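Local coordinates for protein galactose-binding lectin (Enterobacter cloacae subsp. cloacae, PDB 6YF6) that probably acts as a galactose-binding lectin whose C-terminal domain, modelled here, holds a fucoside through a calcium ion, at residues K71-I76 against N133-I137; K78-K83 against V127-N133; K83-R87 against T107-K111. All coordinates share one frame; numbering follows the deposited sequence.

In the fold
Contacts 1 and 2 share N133 and, with I41 and T42, build the calcium site that holds the sugar: D134 in contact 1, and S130 and G132 in contact 2, all give oxygen ligands to the same calcium ion, and both contacts touch the fucoside. Their centres lie about 10 Å apart, and P82 of contact 2 rests on the F135 ring of contact 1. Contact 3 begins at K83, where contact 2 ends, and carries the chain from the binding loops into the core; its centre is about 14 Å from that of contact 1 and about 17 Å from that of contact 2. The V84 side chain, about 12 Å from the calcium ion, packs on I72 of contact 1.

Contact 1 (K71-I76 against N133-I137). With CA (calcium ion), chain D; SFU (methyl 1-seleno-alpha-L-fucopyranoside), chain C.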
loop_
_atom_site.group_PDB
_atom_site.type_symbol
_atom_site.label_atom_id
_atom_site.label_comp_id
_atom_site.label_asym_id
_atom_site.label_seq_id
_atom_site.Cartn_x
_atom_site.Cartn_y
_atom_site.Cartn_z
ATOM N N LYS A 71 6.466 -4.221 2.307
ATOM C CA LYS A 71 5.306 -3.982 3.156
ATOM C C LYS A 71 5.043 -5.247 3.959
ATOM O O LYS A 71 4.796 -6.313 3.385
ATOM C CB LYS A 71 4.092 -3.589 2.322
ATOM C CG LYS A 71 4.253 -2.237 1.634
ATOM C CD LYS A 71 2.937 -1.738 1.056
ATOM C CE LYS A 71 3.130 -0.448 0.267
ATOM N NZ LYS A 71 1.980 -0.165 -0.641
ATOM N N ILE A 72 5.095 -5.129 5.283
ATOM C CA ILE A 72 5.173 -6.286 6.163
ATOM C C ILE A 72 4.382 -6.009 7.431
ATOM O O ILE A 72 4.270 -4.863 7.876
ATOM C CB ILE A 72 6.647 -6.615 6.486
ATOM C CG1 ILE A 72 6.754 -7.898 7.302
ATOM C CG2 ILE A 72 7.315 -5.457 7.231
ATOM C CD1 ILE A 72 8.149 -8.474 7.294
ATOM N N ALA A 73 3.830 -7.073 8.015
ATOM C CA ALA A 73 3.039 -6.947 9.230
ATOM C C ALA A 73 3.152 -8.211 10.066
ATOM O O ALA A 73 3.173 -9.323 9.531
ATOM C CB ALA A 73 1.560 -6.682 8.920
ATOM N N ARG A 74 3.215 -8.031 11.379
ATOM C CA ARG A 74 3.033 -9.156 12.278
ATOM C C ARG A 74 1.574 -9.595 12.250
ATOM O O ARG A 74 0.665 -8.793 12.016
ATOM C CB ARG A 74 3.437 -8.788 13.701
ATOM C CG ARG A 74 3.481 -9.991 14.634
ATOM C CD ARG A 74 3.661 -9.569 16.072
ATOM N NE ARG A 74 4.061 -10.693 16.910
ATOM C CZ ARG A 74 4.331 -10.601 18.207
ATOM N NH1 ARG A 74 4.245 -9.429 18.825
ATOM N NH2 ARG A 74 4.683 -11.683 18.887
ATOM N N ILE A 75 1.351 -10.888 12.477
ATOM C CA ILE A 75 0.007 -11.414 12.663
ATOM C C ILE A 75 -0.039 -12.177 13.977
ATOM O O ILE A 75 0.988 -12.578 14.530
ATOM C CB ILE A 75 -0.444 -12.314 11.494
ATOM C CG1 ILE A 75 0.524 -13.481 11.297
ATOM C CG2 ILE A 75 -0.562 -11.485 10.223
ATOM C CD1 ILE A 75 -0.076 -14.648 10.528
ATOM N N ILE A 76 -1.260 -12.354 14.483
ATOM C CA ILE A 76 -1.522 -13.116 15.701
ATOM C C ILE A 76 -1.014 -12.344 16.912
ATOM O O ILE A 76 -1.778 -12.060 17.842
ATOM C CB ILE A 76 -0.894 -14.521 15.619
ATOM C CG1 ILE A 76 -1.433 -15.252 14.385
ATOM C CG2 ILE A 76 -1.186 -15.299 16.886
ATOM C CD1 ILE A 76 -0.815 -16.609 14.132
ATOM N N ASN A 133 6.360 -15.641 16.092
ATOM C CA ASN A 133 7.172 -15.347 14.916
ATOM C C ASN A 133 6.354 -15.517 13.635
ATOM O O ASN A 133 6.800 -16.129 12.661
ATOM C CB ASN A 133 8.418 -16.237 14.898
ATOM C CG ASN A 133 9.460 -15.758 13.915
ATOM O OD1 ASN A 133 9.502 -14.580 13.573
ATOM N ND2 ASN A 133 10.306 -16.670 13.454
ATOM N N ASP A 134 5.141 -14.967 13.645
ATOM C CA ASP A 134 4.193 -15.082 12.541
ATOM C C ASP A 134 3.972 -13.716 11.901
ATOM O O ASP A 134 3.706 -12.734 12.602
ATOM C CB ASP A 134 2.860 -15.650 13.035
ATOM C CG ASP A 134 3.036 -16.924 13.837
ATOM O OD1 ASP A 134 3.564 -17.907 13.278
ATOM O OD2 ASP A 134 2.649 -16.942 15.025
ATOM N N PHE A 135 4.063 -13.655 10.574
ATOM C CA PHE A 135 3.975 -12.375 9.883
ATOM C C PHE A 135 3.642 -12.609 8.415
ATOM O O PHE A 135 3.643 -13.741 7.926
ATOM C CB PHE A 135 5.278 -11.572 10.032
ATOM C CG PHE A 135 6.516 -12.321 9.607
ATOM C CD1 PHE A 135 7.093 -13.270 10.438
ATOM C CD2 PHE A 135 7.113 -12.057 8.386
ATOM C CE1 PHE A 135 8.237 -13.953 10.052
ATOM C CE2 PHE A 135 8.254 -12.735 7.994
ATOM C CZ PHE A 135 8.816 -13.685 8.829
ATOM N N ARG A 136 3.339 -11.511 7.720
ATOM C CA ARG A 136 2.981 -11.540 6.309
ATOM C C ARG A 136 3.741 -10.453 5.561
ATOM O O ARG A 136 4.004 -9.375 6.100
ATOM C CB ARG A 136 1.462 -11.334 6.104
ATOM C CG ARG A 136 0.573 -12.466 6.628
ATOM C CD ARG A 136 -0.899 -12.043 6.674
ATOM N NE ARG A 136 -1.801 -13.169 6.903
ATOM C CZ ARG A 136 -3.089 -13.056 7.224
ATOM N NH1 ARG A 136 -3.649 -11.862 7.369
ATOM N NH2 ARG A 136 -3.821 -14.144 7.410
ATOM N N ILE A 137 4.088 -10.746 4.308
ATOM C CA ILE A 137 4.679 -9.775 3.393
ATOM C C ILE A 137 3.771 -9.666 2.177
ATOM O O ILE A 137 3.591 -10.646 1.443
ATOM C CB ILE A 137 6.103 -10.167 2.971
ATOM C CG1 ILE A 137 7.055 -10.026 4.160
ATOM C CG2 ILE A 137 6.555 -9.300 1.794
ATOM C CD1 ILE A 137 8.410 -10.691 3.960
HETATM CA CA CA D . 4.861 -19.776 14.230
HETATM C C1 SFU C . 2.611 -21.960 18.104
HETATM C C2 SFU C . 3.212 -22.180 16.715
HETATM C C3 SFU C . 2.379 -21.524 15.594
HETATM C C4 SFU C . 2.149 -20.063 15.963
HETATM C C5 SFU C . 1.441 -20.019 17.315
HETATM C C6 SFU C . 1.217 -18.570 17.720
HETATM O O2 SFU C . 3.315 -23.573 16.475
HETATM O O3 SFU C . 3.126 -21.534 14.390
HETATM O O4 SFU C . 3.373 -19.360 16.105
HETATM O O5 SFU C . 2.235 -20.633 18.354
HETATM C CM SFU C . 0.392 -22.592 20.050
HETATM SE SE SFU C . 1.011 -23.164 18.326
HETATM O O HOH W 1 3.975 -13.100 15.288
#
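I72 comes at the F135 ring on a slant, its CD1 3.9 Å from F135 CD2, and A73 O sits 3.1 Å from F135 CB at the root of the side chain. N133 C lies in plane at the ring's edge, and F40 stacks on the ring. F135 CG is wedged between its own N and carbonyl carbon (chi1 54°), which swings the ring away from strand 71-74. The R74 guanidinium meets a water at its edge, in plane, R74 NE lying 2.9 Å from the water O; D134 N also donates to that water, and R74 NH1 goes to the K100 carbonyl. I75 CG2 crosses the R136 chain at about a right angle, 3.6 Å from R136 CD, and meets the guanidinium on a slant; E39 holds that group by a salt bridge. The D134 carboxylate faces the sugar: OD1 is 2.5 Å from calcium, OD2 is 2.7 Å from O4 of the fucoside. Farther along, the backbones pair antiparallel, A73 with R136 through two hydrogen bonds. I75 N donates to D134 O at 3.0 Å, straight (179°) but from above the carbonyl plane, and ties D134, the calcium-binding residue, to the backbone at I75. Strand 65-74 runs between 135-143 and 106-113, while 29-40 flanks 135-143 on its far side and supplies F40 and E39.

Contact 2 (K78-K83 against V127-N133); sequences KYEAPK and VSASMGN. With CA (calcium ion), chain D; SFU (methyl 1-seleno-alpha-L-fucopyranoside), chain C.
M131 lays its methyl on the Y79 ring, a CH-pi contact with M131 CE 3.5 Å from the Y79 ring centroid and only 17° off the ring normal. Bends at chi2 and chi3 (-70° and -71°) put the methyl over the face, and SD, oblique to the ring, adds a Met-aromatic contact; K78 CE covers the opposite ring face near its rim. This end is the solvent side, where Y79 and M131 border the fucoside, M131 SD standing 3.8 Å from its C1. E80 is exposed too; its OE1 lies against A129 CB and its OE2 against V127 CG1.

The other half is tight and mostly backbone. E80 grips the 127-133 loop at two points: its N donates to M131 O at 3.2 Å, and its O takes the N-H of N133 at 2.7 Å. Between these bonds G132, with no side chain, lets K78 O come within 3.1 Å of G132 CA. N133 is buried, its amide held at both ends: ND2 donates to A129 O at 3.1 Å, in the carbonyl plane, while OD1 takes a proton from a water that also accepts from K83 N. The same OD1 lies 3.2 Å from P82 CA. V127 CG2 fills in beside A81 O and K83. S130 O and G132 O of this loop both bind the calcium ion, S130 O at 2.4 Å, and G132 N makes a weak hydrogen bond to O4 of the sugar. O3 and O4 of the fucoside both bind the calcium ion as well, consistent with the PA-IL lectin family.

One loop leads from strand 65-74 into 83-88, the other from 118-125 into 135-143, so the contact joins two connections that each pass from one sheet to the other.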
loop_
_atom_site.group_PDB
_atom_site.type_symbol
_atom_site.label_atom_id
_atom_site.label_comp_id
_atom_site.label_asym_id
_atom_site.label_seq_id
_atom_site.Cartn_x
_atom_site.Cartn_y
_atom_site.Cartn_z
ATOM N N LYS A 78 1.342 -13.207 19.207
ATOM C CA LYS A 78 1.600 -13.979 20.410
ATOM C C LYS A 78 3.002 -14.566 20.383
ATOM O O LYS A 78 3.553 -14.873 19.321
ATOM C CB LYS A 78 0.563 -15.093 20.573
ATOM C CG LYS A 78 -0.709 -14.627 21.278
ATOM C CD LYS A 78 -1.608 -15.781 21.708
ATOM C CE LYS A 78 -0.847 -16.838 22.501
ATOM N NZ LYS A 78 -1.554 -17.254 23.741
ATOM N N TYR A 79 3.571 -14.716 21.572
ATOM C CA TYR A 79 4.896 -15.322 21.761
ATOM C C TYR A 79 5.921 -14.415 21.074
ATOM O O TYR A 79 5.839 -13.184 21.208
ATOM C CB TYR A 79 4.852 -16.757 21.278
ATOM C CG TYR A 79 3.843 -17.604 22.031
ATOM C CD1 TYR A 79 2.981 -18.461 21.360
ATOM C CD2 TYR A 79 3.751 -17.537 23.416
ATOM C CE1 TYR A 79 2.058 -19.230 22.050
ATOM C CE2 TYR A 79 2.834 -18.303 24.113
ATOM C CZ TYR A 79 1.990 -19.147 23.426
ATOM O OH TYR A 79 1.078 -19.909 24.118
ATOM N N GLU A 80 6.884 -14.965 20.340
ATOM C CA GLU A 80 8.036 -14.186 19.911
ATOM C C GLU A 80 7.684 -13.250 18.762
ATOM O O GLU A 80 6.968 -13.622 17.827
ATOM C CB GLU A 80 9.181 -15.112 19.499
ATOM C CG GLU A 80 10.029 -15.566 20.679
ATOM C CD GLU A 80 11.442 -15.932 20.283
ATOM O OE1 GLU A 80 11.827 -17.103 20.478
ATOM O OE2 GLU A 80 12.169 -15.049 19.781
ATOM N N ALA A 81 8.194 -12.024 18.843
ATOM C CA ALA A 81 7.991 -11.056 17.776
ATOM C C ALA A 81 8.984 -11.314 16.643
ATOM O O ALA A 81 10.163 -11.569 16.901
ATOM C CB ALA A 81 8.169 -9.633 18.306
ATOM N N PRO A 82 8.545 -11.265 15.385
ATOM C CA PRO A 82 9.503 -11.410 14.281
ATOM C C PRO A 82 10.505 -10.264 14.265
ATOM O O PRO A 82 10.250 -9.174 14.779
ATOM C CB PRO A 82 8.616 -11.394 13.027
ATOM C CG PRO A 82 7.222 -11.685 13.518
ATOM C CD PRO A 82 7.161 -11.108 14.897
ATOM N N LYS A 83 11.668 -10.527 13.664
ATOM C CA LYS A 83 12.690 -9.506 13.431
ATOM C C LYS A 83 13.254 -9.715 12.034
ATOM O O LYS A 83 13.864 -10.754 11.765
ATOM C CB LYS A 83 13.812 -9.575 14.467
ATOM C CG LYS A 83 13.392 -9.246 15.886
ATOM C CD LYS A 83 14.615 -9.081 16.784
ATOM C CE LYS A 83 14.228 -8.834 18.232
ATOM N NZ LYS A 83 15.309 -9.257 19.169
ATOM N N VAL A 127 14.877 -14.406 13.889
ATOM C CA VAL A 127 14.219 -15.200 14.921
ATOM C C VAL A 127 14.032 -16.605 14.368
ATOM O O VAL A 127 13.309 -16.798 13.382
ATOM C CB VAL A 127 12.874 -14.583 15.339
ATOM C CG1 VAL A 127 12.173 -15.455 16.374
ATOM C CG2 VAL A 127 13.085 -13.174 15.881
ATOM N N SER A 128 14.693 -17.581 14.991
ATOM C CA SER A 128 14.545 -18.971 14.579
ATOM C C SER A 128 13.303 -19.631 15.163
ATOM O O SER A 128 12.903 -20.699 14.685
ATOM C CB SER A 128 15.783 -19.776 14.988
ATOM O OG SER A 128 15.924 -19.819 16.399
ATOM N N ALA A 129 12.676 -19.010 16.159
ATOM C CA ALA A 129 11.621 -19.665 16.918
ATOM C C ALA A 129 10.406 -19.963 16.049
ATOM O O ALA A 129 10.143 -19.291 15.048
ATOM C CB ALA A 129 11.200 -18.787 18.098
ATOM N N SER A 130 9.665 -20.997 16.445
ATOM C CA SER A 130 8.369 -21.305 15.855
ATOM C C SER A 130 7.209 -20.816 16.710
ATOM O O SER A 130 6.141 -20.509 16.169
ATOM C CB SER A 130 8.235 -22.815 15.640
ATOM O OG SER A 130 8.136 -23.489 16.879
ATOM N N MET A 131 7.402 -20.738 18.027
ATOM C CA MET A 131 6.402 -20.182 18.933
ATOM C C MET A 131 6.225 -18.702 18.622
ATOM O O MET A 131 7.094 -17.885 18.943
ATOM C CB MET A 131 6.833 -20.384 20.383
ATOM C CG MET A 131 6.742 -21.820 20.869
ATOM S SD MET A 131 5.037 -22.385 21.054
ATOM C CE MET A 131 4.500 -21.445 22.481
ATOM N N GLY A 132 5.102 -18.351 18.000
ATOM C CA GLY A 132 4.924 -17.008 17.494
ATOM C C GLY A 132 5.732 -16.804 16.229
ATOM O O GLY A 132 5.803 -17.697 15.379
ATOM N N ASN A 133 6.360 -15.641 16.092
ATOM C CA ASN A 133 7.172 -15.347 14.916
ATOM C C ASN A 133 6.354 -15.517 13.635
ATOM O O ASN A 133 6.800 -16.129 12.661
ATOM C CB ASN A 133 8.418 -16.237 14.898
ATOM C CG ASN A 133 9.460 -15.758 13.915
ATOM O OD1 ASN A 133 9.502 -14.580 13.573
ATOM N ND2 ASN A 133 10.306 -16.670 13.454
HETATM CA CA CA D . 4.861 -19.776 14.230
HETATM C C1 SFU C . 2.611 -21.960 18.104
HETATM C C2 SFU C . 3.212 -22.180 16.715
HETATM C C3 SFU C . 2.379 -21.524 15.594
HETATM C C4 SFU C . 2.149 -20.063 15.963
HETATM C C5 SFU C . 1.441 -20.019 17.315
HETATM C C6 SFU C . 1.217 -18.570 17.720
HETATM O O2 SFU C . 3.315 -23.573 16.475
HETATM O O3 SFU C . 3.126 -21.534 14.390
HETATM O O4 SFU C . 3.373 -19.360 16.105
HETATM O O5 SFU C . 2.235 -20.633 18.354
HETATM C CM SFU C . 0.392 -22.592 20.050
HETATM SE SE SFU C . 1.011 -23.164 18.326
HETATM O O HOH W 2 11.678 -13.054 12.217
#

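Contact 3 (K83-R87 against T107-K111)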
loop_
_atom_site.group_PDB
_atom_site.type_symbol
_atom_site.label_atom_id
_atom_site.label_comp_id
_atom_site.label_asym_id
_atom_site.label_seq_id
_atom_site.Cartn_x
_atom_site.Cartn_y
_atom_site.Cartn_z
ATOM N N LYS A 83 11.668 -10.527 13.664
ATOM C CA LYS A 83 12.690 -9.506 13.431
ATOM C C LYS A 83 13.254 -9.715 12.034
ATOM O O LYS A 83 13.864 -10.754 11.765
ATOM C CB LYS A 83 13.812 -9.575 14.467
ATOM C CG LYS A 83 13.392 -9.246 15.886
ATOM C CD LYS A 83 14.615 -9.081 16.784
ATOM C CE LYS A 83 14.228 -8.834 18.232
ATOM N NZ LYS A 83 15.309 -9.257 19.169
ATOM N N VAL A 84 13.069 -8.735 11.152
ATOM C CA VAL A 84 13.324 -8.914 9.727
ATOM C C VAL A 84 14.179 -7.767 9.210
ATOM O O VAL A 84 13.942 -6.602 9.545
ATOM C CB VAL A 84 11.998 -9.008 8.941
ATOM C CG1 VAL A 84 12.259 -9.357 7.485
ATOM C CG2 VAL A 84 11.072 -10.042 9.588
ATOM N N SER A 85 15.178 -8.100 8.389
ATOM C CA SER A 85 16.045 -7.113 7.755
ATOM C C SER A 85 16.130 -7.412 6.262
ATOM O O SER A 85 15.558 -8.389 5.767
ATOM C CB SER A 85 17.445 -7.104 8.388
ATOM O OG SER A 85 18.125 -8.331 8.177
ATOM N N LEU A 86 16.852 -6.553 5.542
ATOM C CA LEU A 86 17.058 -6.694 4.108
ATOM C C LEU A 86 18.541 -6.857 3.803
ATOM O O LEU A 86 19.392 -6.234 4.449
ATOM C CB LEU A 86 16.516 -5.484 3.350
ATOM C CG LEU A 86 15.068 -5.098 3.649
ATOM C CD1 LEU A 86 14.727 -3.759 3.002
ATOM C CD2 LEU A 86 14.131 -6.188 3.174
ATOM N N ARG A 87 18.839 -7.669 2.795
ATOM C CA ARG A 87 20.208 -7.955 2.390
ATOM C C ARG A 87 20.316 -7.871 0.876
ATOM O O ARG A 87 19.409 -8.294 0.155
ATOM C CB ARG A 87 20.635 -9.341 2.888
ATOM C CG ARG A 87 22.081 -9.711 2.605
ATOM C CD ARG A 87 22.442 -11.024 3.292
ATOM N NE ARG A 87 22.323 -10.924 4.745
ATOM C CZ ARG A 87 22.128 -11.955 5.563
ATOM N NH1 ARG A 87 22.025 -13.189 5.085
ATOM N NH2 ARG A 87 22.033 -11.746 6.869
ATOM N N THR A 107 6.584 -0.371 6.660
ATOM C CA THR A 107 7.520 -0.466 5.551
ATOM C C THR A 107 8.916 -0.743 6.085
ATOM O O THR A 107 9.421 -0.010 6.943
ATOM C CB THR A 107 7.510 0.820 4.719
ATOM O OG1 THR A 107 6.196 1.026 4.188
ATOM C CG2 THR A 107 8.511 0.733 3.574
ATOM N N LEU A 108 9.520 -1.812 5.589
ATOM C CA LEU A 108 10.921 -2.127 5.828
ATOM C C LEU A 108 11.695 -1.679 4.596
ATOM O O LEU A 108 11.385 -2.111 3.480
ATOM C CB LEU A 108 11.090 -3.621 6.085
ATOM C CG LEU A 108 12.509 -4.185 6.132
ATOM C CD1 LEU A 108 13.294 -3.664 7.323
ATOM C CD2 LEU A 108 12.420 -5.699 6.157
ATOM N N SER A 109 12.692 -0.811 4.800
ATOM C CA SER A 109 13.372 -0.128 3.712
ATOM C C SER A 109 14.882 -0.281 3.818
ATOM O O SER A 109 15.448 -0.344 4.914
ATOM C CB SER A 109 13.038 1.378 3.695
ATOM O OG SER A 109 11.648 1.606 3.839
ATOM N N GLY A 110 15.524 -0.329 2.657
ATOM C CA GLY A 110 16.966 -0.234 2.570
ATOM C C GLY A 110 17.354 0.171 1.168
ATOM O O GLY A 110 16.588 -0.006 0.215
ATOM N N LYS A 111 18.551 0.731 1.051
ATOM C CA LYS A 111 19.105 1.120 -0.235
ATOM C C LYS A 111 20.375 0.325 -0.495
ATOM O O LYS A 111 21.118 -0.004 0.431
ATOM C CB LYS A 111 19.409 2.619 -0.277
ATOM C CG LYS A 111 18.173 3.499 -0.201
ATOM C CD LYS A 111 18.564 4.972 -0.224
ATOM C CE LYS A 111 17.379 5.883 -0.468
ATOM N NZ LYS A 111 17.831 7.176 -1.061
#
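V84 opens the packing: its CG1 stands 3.9 Å from L108 CD2, the two side chains crossing at about a right angle, while the other methyl of L108, CD1, comes 3.7 Å from V84 O. S85 turns its CB away from strand 107-111, and its hydroxyl is bound by H126 instead; L108 CD2 does no more than brush its carbonyl carbon. These strands belong to different antiparallel four-stranded sheets, 83-88 to one and 106-113 to the other, stacked face to face as a beta sandwich. The axes of segments 83-87 and 107-111 come within 7.2 Å, their N-to-C directions 28° apart, and no hydrogen bond crosses, so the gap is bridged by side chains. L86 comes next and does most of the bridging. It meets L108 tip to tip, and L86 CD2 to L108 CD2 is a tight 3.5 Å. L108 CG is anti to its backbone N (chi1 170°), which places CD2 between V84 CG1 and L86 CD2. The second L86 methyl, CD1, drops onto the opposite backbone, 3.5 Å from G110 N, where the chain bears no side chain. W68 and V70 of strand 65-74 and I93 of strand 91-98 pack round L86. Past it, R87 leaves the interface for salt bridges to D92 and E51.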